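Local structure of CDP-glucose 4,6-dehydratase (Salmonella enterica subsp. enterica serovar Typhi, 1WVG) at residues Pro264-Ile275 with Trp316-Glu324. The protein catalyses the NAD+-dependent removal of water from CDP-D-glucose to give CDP-4-dehydro-6-deoxy-D-glucose, an early step toward the 3,6-dideoxy-D-mannose of the lipopolysaccharide O-antigen. Sequence-based numbering, arbitrary orientation.
Sequences PRDEDAKTVEFI and WHPRWGLTE. With CXY (cytidine-5'-diphospho-beta-D-xylose), chain D.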
loop_
_atom_site.group_PDB
_atom_site.type_symbol
_atom_site.label_atom_id
_atom_site.label_comp_id
_atom_site.label_asym_id
_atom_site.label_seq_id
_atom_site.Cartn_x
_atom_site.Cartn_y
_atom_site.Cartn_z
ATOM N N PRO A 264 -12.581 -3.520 -21.069
ATOM C CA PRO A 264 -12.178 -3.027 -22.370
ATOM C C PRO A 264 -10.746 -2.541 -22.371
ATOM O O PRO A 264 -10.114 -2.430 -21.292
ATOM C CB PRO A 264 -12.956 -1.711 -22.537
ATOM C CG PRO A 264 -13.317 -1.232 -21.140
ATOM C CD PRO A 264 -13.351 -2.496 -20.305
ATOM N N ARG A 265 -10.274 -2.201 -23.588
ATOM C CA ARG A 265 -8.935 -1.646 -23.691
ATOM C C ARG A 265 -9.039 -0.248 -23.127
ATOM O O ARG A 265 -10.057 0.447 -23.205
ATOM C CB ARG A 265 -8.316 -1.637 -25.098
ATOM C CG ARG A 265 -8.769 -2.807 -25.974
ATOM C CD ARG A 265 -7.683 -3.382 -26.891
ATOM N NE ARG A 265 -8.146 -4.518 -27.707
ATOM C CZ ARG A 265 -7.476 -5.662 -27.959
ATOM N NH1 ARG A 265 -6.234 -5.896 -27.476
ATOM N NH2 ARG A 265 -8.066 -6.601 -28.727
ATOM N N ASP A 266 -7.969 0.170 -22.538
ATOM C CA ASP A 266 -7.958 1.472 -21.934
ATOM C C ASP A 266 -8.541 2.603 -22.759
ATOM O O ASP A 266 -9.195 3.495 -22.220
ATOM C CB ASP A 266 -6.596 1.808 -21.315
ATOM C CG ASP A 266 -6.711 3.139 -20.635
ATOM O OD1 ASP A 266 -7.111 3.231 -19.485
ATOM O OD2 ASP A 266 -6.480 4.155 -21.443
ATOM N N GLU A 267 -8.308 2.584 -24.062
ATOM C CA GLU A 267 -8.834 3.651 -24.883
ATOM C C GLU A 267 -10.351 3.678 -24.929
ATOM O O GLU A 267 -10.928 4.685 -25.352
ATOM C CB GLU A 267 -8.319 3.618 -26.323
ATOM C CG GLU A 267 -8.678 2.288 -26.983
ATOM C CD GLU A 267 -7.748 1.161 -26.607
ATOM O OE1 GLU A 267 -6.801 1.248 -25.798
ATOM O OE2 GLU A 267 -8.054 0.078 -27.282
ATOM N N ASP A 268 -10.985 2.571 -24.519
ATOM C CA ASP A 268 -12.429 2.490 -24.554
ATOM C C ASP A 268 -13.123 3.035 -23.320
ATOM O O ASP A 268 -14.358 3.124 -23.302
ATOM C CB ASP A 268 -12.918 1.075 -24.843
ATOM C CG ASP A 268 -12.692 0.652 -26.266
ATOM O OD1 ASP A 268 -12.259 1.375 -27.145
ATOM O OD2 ASP A 268 -13.047 -0.592 -26.438
ATOM N N ALA A 269 -12.320 3.388 -22.307
ATOM C CA ALA A 269 -12.826 3.946 -21.048
ATOM C C ALA A 269 -13.067 5.457 -21.184
ATOM O O ALA A 269 -12.288 6.262 -20.652
ATOM C CB ALA A 269 -11.928 3.623 -19.840
ATOM N N LYS A 270 -14.140 5.802 -21.921
ATOM C CA LYS A 270 -14.549 7.170 -22.211
ATOM C C LYS A 270 -15.625 7.705 -21.269
ATOM O O LYS A 270 -16.158 6.971 -20.434
ATOM C CB LYS A 270 -14.916 7.305 -23.672
ATOM C CG LYS A 270 -13.882 6.623 -24.582
ATOM C CD LYS A 270 -13.254 7.528 -25.645
ATOM C CE LYS A 270 -12.909 6.848 -26.966
ATOM N NZ LYS A 270 -12.695 7.783 -28.108
ATOM N N THR A 271 -15.930 8.999 -21.416
ATOM C CA THR A 271 -16.931 9.627 -20.565
ATOM C C THR A 271 -18.308 9.365 -21.080
ATOM O O THR A 271 -18.505 9.064 -22.262
ATOM C CB THR A 271 -16.896 11.176 -20.657
ATOM O OG1 THR A 271 -17.040 11.601 -22.012
ATOM C CG2 THR A 271 -15.650 11.794 -20.041
ATOM N N VAL A 272 -19.237 9.621 -20.169
ATOM C CA VAL A 272 -20.646 9.549 -20.465
ATOM C C VAL A 272 -20.963 10.418 -21.688
ATOM O O VAL A 272 -21.563 9.998 -22.687
ATOM C CB VAL A 272 -21.404 9.991 -19.224
ATOM C CG1 VAL A 272 -22.878 10.152 -19.543
ATOM C CG2 VAL A 272 -21.246 8.913 -18.143
ATOM N N GLU A 273 -20.493 11.651 -21.638
ATOM C CA GLU A 273 -20.725 12.582 -22.729
ATOM C C GLU A 273 -20.316 12.024 -24.080
ATOM O O GLU A 273 -21.011 12.118 -25.092
ATOM C CB GLU A 273 -20.030 13.919 -22.415
ATOM C CG GLU A 273 -19.942 14.847 -23.640
ATOM C CD GLU A 273 -19.707 16.267 -23.232
ATOM O OE1 GLU A 273 -19.091 16.577 -22.224
ATOM O OE2 GLU A 273 -20.235 17.116 -24.080
ATOM N N PHE A 274 -19.142 11.438 -24.109
ATOM C CA PHE A 274 -18.687 10.894 -25.354
ATOM C C PHE A 274 -19.691 9.918 -25.913
ATOM O O PHE A 274 -20.005 9.843 -27.100
ATOM C CB PHE A 274 -17.401 10.096 -25.076
ATOM C CG PHE A 274 -17.019 9.282 -26.283
ATOM C CD1 PHE A 274 -16.141 9.814 -27.230
ATOM C CD2 PHE A 274 -17.507 7.992 -26.493
ATOM C CE1 PHE A 274 -15.777 9.105 -28.377
ATOM C CE2 PHE A 274 -17.177 7.269 -27.641
ATOM C CZ PHE A 274 -16.305 7.829 -28.578
ATOM N N ILE A 275 -20.148 9.065 -25.044
ATOM C CA ILE A 275 -21.078 8.049 -25.492
ATOM C C ILE A 275 -22.365 8.646 -26.017
ATOM O O ILE A 275 -22.813 8.319 -27.119
ATOM C CB ILE A 275 -21.358 7.005 -24.420
ATOM C CG1 ILE A 275 -20.203 5.997 -24.438
ATOM C CG2 ILE A 275 -22.666 6.278 -24.731
ATOM C CD1 ILE A 275 -19.682 5.718 -23.041
ATOM N N TRP A 316 -6.728 -13.684 -22.596
ATOM C CA TRP A 316 -7.998 -13.177 -23.099
ATOM C C TRP A 316 -7.916 -11.713 -23.504
ATOM O O TRP A 316 -7.356 -10.897 -22.788
ATOM C CB TRP A 316 -9.107 -13.390 -22.017
ATOM C CG TRP A 316 -10.416 -12.687 -22.288
ATOM C CD1 TRP A 316 -11.550 -13.226 -22.845
ATOM C CD2 TRP A 316 -10.717 -11.301 -22.040
ATOM N NE1 TRP A 316 -12.533 -12.280 -22.953
ATOM C CE2 TRP A 316 -12.054 -11.094 -22.457
ATOM C CE3 TRP A 316 -9.990 -10.250 -21.478
ATOM C CZ2 TRP A 316 -12.662 -9.858 -22.339
ATOM C CZ3 TRP A 316 -10.600 -9.034 -21.357
ATOM C CH2 TRP A 316 -11.906 -8.849 -21.791
ATOM N N HIS A 317 -8.482 -11.377 -24.652
ATOM C CA HIS A 317 -8.471 -10.012 -25.136
ATOM C C HIS A 317 -9.855 -9.667 -25.679
ATOM O O HIS A 317 -10.604 -10.577 -26.067
ATOM C CB HIS A 317 -7.376 -9.825 -26.204
ATOM C CG HIS A 317 -6.060 -10.470 -25.805
ATOM N ND1 HIS A 317 -5.018 -9.736 -25.241
ATOM C CD2 HIS A 317 -5.643 -11.775 -25.876
ATOM C CE1 HIS A 317 -4.023 -10.587 -24.994
ATOM N NE2 HIS A 317 -4.365 -11.829 -25.360
ATOM N N PRO A 318 -10.215 -8.367 -25.652
ATOM C CA PRO A 318 -11.514 -7.939 -26.141
ATOM C C PRO A 318 -11.533 -7.883 -27.655
ATOM O O PRO A 318 -10.532 -7.626 -28.329
ATOM C CB PRO A 318 -11.769 -6.546 -25.590
ATOM C CG PRO A 318 -10.504 -6.113 -24.864
ATOM C CD PRO A 318 -9.630 -7.340 -24.740
ATOM N N ARG A 319 -12.711 -8.131 -28.179
ATOM C CA ARG A 319 -12.891 -8.154 -29.598
ATOM C C ARG A 319 -13.370 -6.879 -30.233
ATOM O O ARG A 319 -12.854 -6.501 -31.281
ATOM C CB ARG A 319 -13.715 -9.347 -30.055
ATOM C CG ARG A 319 -12.798 -10.559 -30.178
ATOM C CD ARG A 319 -13.327 -11.798 -29.476
ATOM N NE ARG A 319 -13.591 -12.891 -30.402
ATOM C CZ ARG A 319 -13.637 -14.187 -30.060
ATOM N NH1 ARG A 319 -13.423 -14.597 -28.802
ATOM N NH2 ARG A 319 -13.891 -15.083 -31.000
ATOM N N TRP A 320 -14.362 -6.238 -29.640
ATOM C CA TRP A 320 -14.861 -5.035 -30.263
ATOM C C TRP A 320 -14.525 -3.748 -29.578
ATOM O O TRP A 320 -14.378 -3.682 -28.367
ATOM C CB TRP A 320 -16.367 -5.082 -30.367
ATOM C CG TRP A 320 -16.757 -6.179 -31.292
ATOM C CD1 TRP A 320 -16.034 -6.639 -32.343
ATOM C CD2 TRP A 320 -17.963 -6.926 -31.269
ATOM N NE1 TRP A 320 -16.713 -7.631 -33.000
ATOM C CE2 TRP A 320 -17.903 -7.835 -32.354
ATOM C CE3 TRP A 320 -19.062 -6.902 -30.433
ATOM C CZ2 TRP A 320 -18.929 -8.725 -32.610
ATOM C CZ3 TRP A 320 -20.092 -7.775 -30.691
ATOM C CH2 TRP A 320 -20.019 -8.676 -31.759
ATOM N N GLY A 321 -14.462 -2.721 -30.397
ATOM C CA GLY A 321 -14.226 -1.358 -29.933
ATOM C C GLY A 321 -15.552 -0.666 -29.537
ATOM O O GLY A 321 -16.679 -1.048 -29.940
ATOM N N LEU A 322 -15.395 0.368 -28.714
ATOM C CA LEU A 322 -16.504 1.158 -28.221
ATOM C C LEU A 322 -17.382 1.650 -29.370
ATOM O O LEU A 322 -18.614 1.588 -29.413
ATOM C CB LEU A 322 -15.950 2.327 -27.371
ATOM C CG LEU A 322 -17.069 3.168 -26.789
ATOM C CD1 LEU A 322 -18.096 2.233 -26.167
ATOM C CD2 LEU A 322 -16.565 4.116 -25.714
ATOM N N THR A 323 -16.733 2.187 -30.365
ATOM C CA THR A 323 -17.546 2.669 -31.441
ATOM C C THR A 323 -18.318 1.575 -32.157
ATOM O O THR A 323 -19.503 1.712 -32.498
ATOM C CB THR A 323 -16.673 3.500 -32.380
ATOM O OG1 THR A 323 -16.012 4.452 -31.570
ATOM C CG2 THR A 323 -17.548 4.207 -33.406
ATOM N N GLU A 324 -17.626 0.481 -32.406
ATOM C CA GLU A 324 -18.235 -0.634 -33.097
ATOM C C GLU A 324 -19.377 -1.128 -32.243
ATOM O O GLU A 324 -20.515 -1.348 -32.679
ATOM C CB GLU A 324 -17.167 -1.723 -33.304
ATOM C CG GLU A 324 -17.710 -3.127 -33.020
ATOM C CD GLU A 324 -18.247 -3.776 -34.265
ATOM O OE1 GLU A 324 -19.329 -3.480 -34.758
ATOM O OE2 GLU A 324 -17.440 -4.695 -34.740
HETATM O O1B CXY D . -22.033 2.243 -13.518
HETATM P PB CXY D . -23.457 1.841 -13.187
HETATM O O2B CXY D . -24.064 2.612 -12.044
HETATM O "O1'" CXY D . -23.507 0.230 -12.862
HETATM O O3A CXY D . -24.063 2.105 -14.583
HETATM P PA CXY D . -25.115 3.250 -15.124
HETATM O O1A CXY D . -25.356 2.899 -16.549
HETATM O O2A CXY D . -26.335 3.287 -14.289
HETATM O O5D CXY D . -24.273 4.583 -14.904
HETATM C C5D CXY D . -23.208 4.864 -15.823
HETATM C C4D CXY D . -22.812 6.312 -15.669
HETATM O O4D CXY D . -23.688 7.100 -16.513
HETATM C C3D CXY D . -22.856 6.917 -14.266
HETATM O O3D CXY D . -21.825 7.927 -13.973
HETATM C C2D CXY D . -24.268 7.526 -14.333
HETATM O O2D CXY D . -24.368 8.560 -13.350
HETATM C C1D CXY D . -24.249 8.108 -15.728
HETATM N N1 CXY D . -25.581 8.409 -16.261
HETATM C C6 CXY D . -26.513 7.397 -16.425
HETATM C C5 CXY D . -27.708 7.609 -16.917
HETATM C C4 CXY D . -28.131 8.913 -17.294
HETATM N N3 CXY D . -27.143 9.897 -17.120
HETATM C C2 CXY D . -25.871 9.715 -16.607
HETATM N N4 CXY D . -29.236 9.214 -17.731
HETATM O O2 CXY D . -25.060 10.636 -16.459
HETATM C "C1'" CXY D . -23.644 -0.576 -14.019
HETATM C "C2'" CXY D . -24.574 -1.701 -13.637
HETATM C "C3'" CXY D . -23.897 -2.457 -12.510
HETATM C "C4'" CXY D . -22.544 -2.998 -12.973
HETATM C "C5'" CXY D . -21.681 -1.853 -13.485
HETATM O "O2'" CXY D . -25.844 -1.208 -13.159
HETATM O "O3'" CXY D . -24.701 -3.595 -12.149
HETATM O "O4'" CXY D . -21.900 -3.686 -11.903
HETATM O "O5'" CXY D . -22.371 -1.111 -14.495
HETATM O O HOH W 1 -13.695 4.997 -29.939
#
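P264 meets P318 through its backbone, CA lying 4.3 Å from CG of P318. R265, poorly ordered, then lays its side chain across that same proline ring: its CG is 3.9 Å from P318 CG, and the ring covers one face of the guanidinium. The far end folds over to P318 O, which R265 NH2 approaches at 2.7 Å, but at an N-H...O angle of only 117° this hydrogen bond is weak. A 3-10 turn over 266-268 follows and delivers D268 to the start of helix 322-337. Its carboxylate sits by the first turn, OD2 3.8 Å from G321 CA at the N-cap and OD1 3.8 Å from L322 CB, where the helix end would probably favour a negative charge. L322 carries the apolar part: its chi1 of -178° swings CD2 over to 264-275, 3.4 Å from D268 O. K270 lines that methyl with CG, and a water 2.9 Å from T323 OG1 is held only weakly by K270 NZ. T271 OG1 caps helix 272-283, accepting from F274 N, and V272 touches the ribose of CDP-xylose with CG2. The F274 ring has K270 CD over one face and brings CE2 to 3.7 Å from L322 CD2, which I275 CG1 also flanks. Two helix N-termini thus pack together in the substrate-binding region of this extended short-chain dehydrogenase/reductase, beside the nucleotide-sugar pocket next to its Rossmann fold.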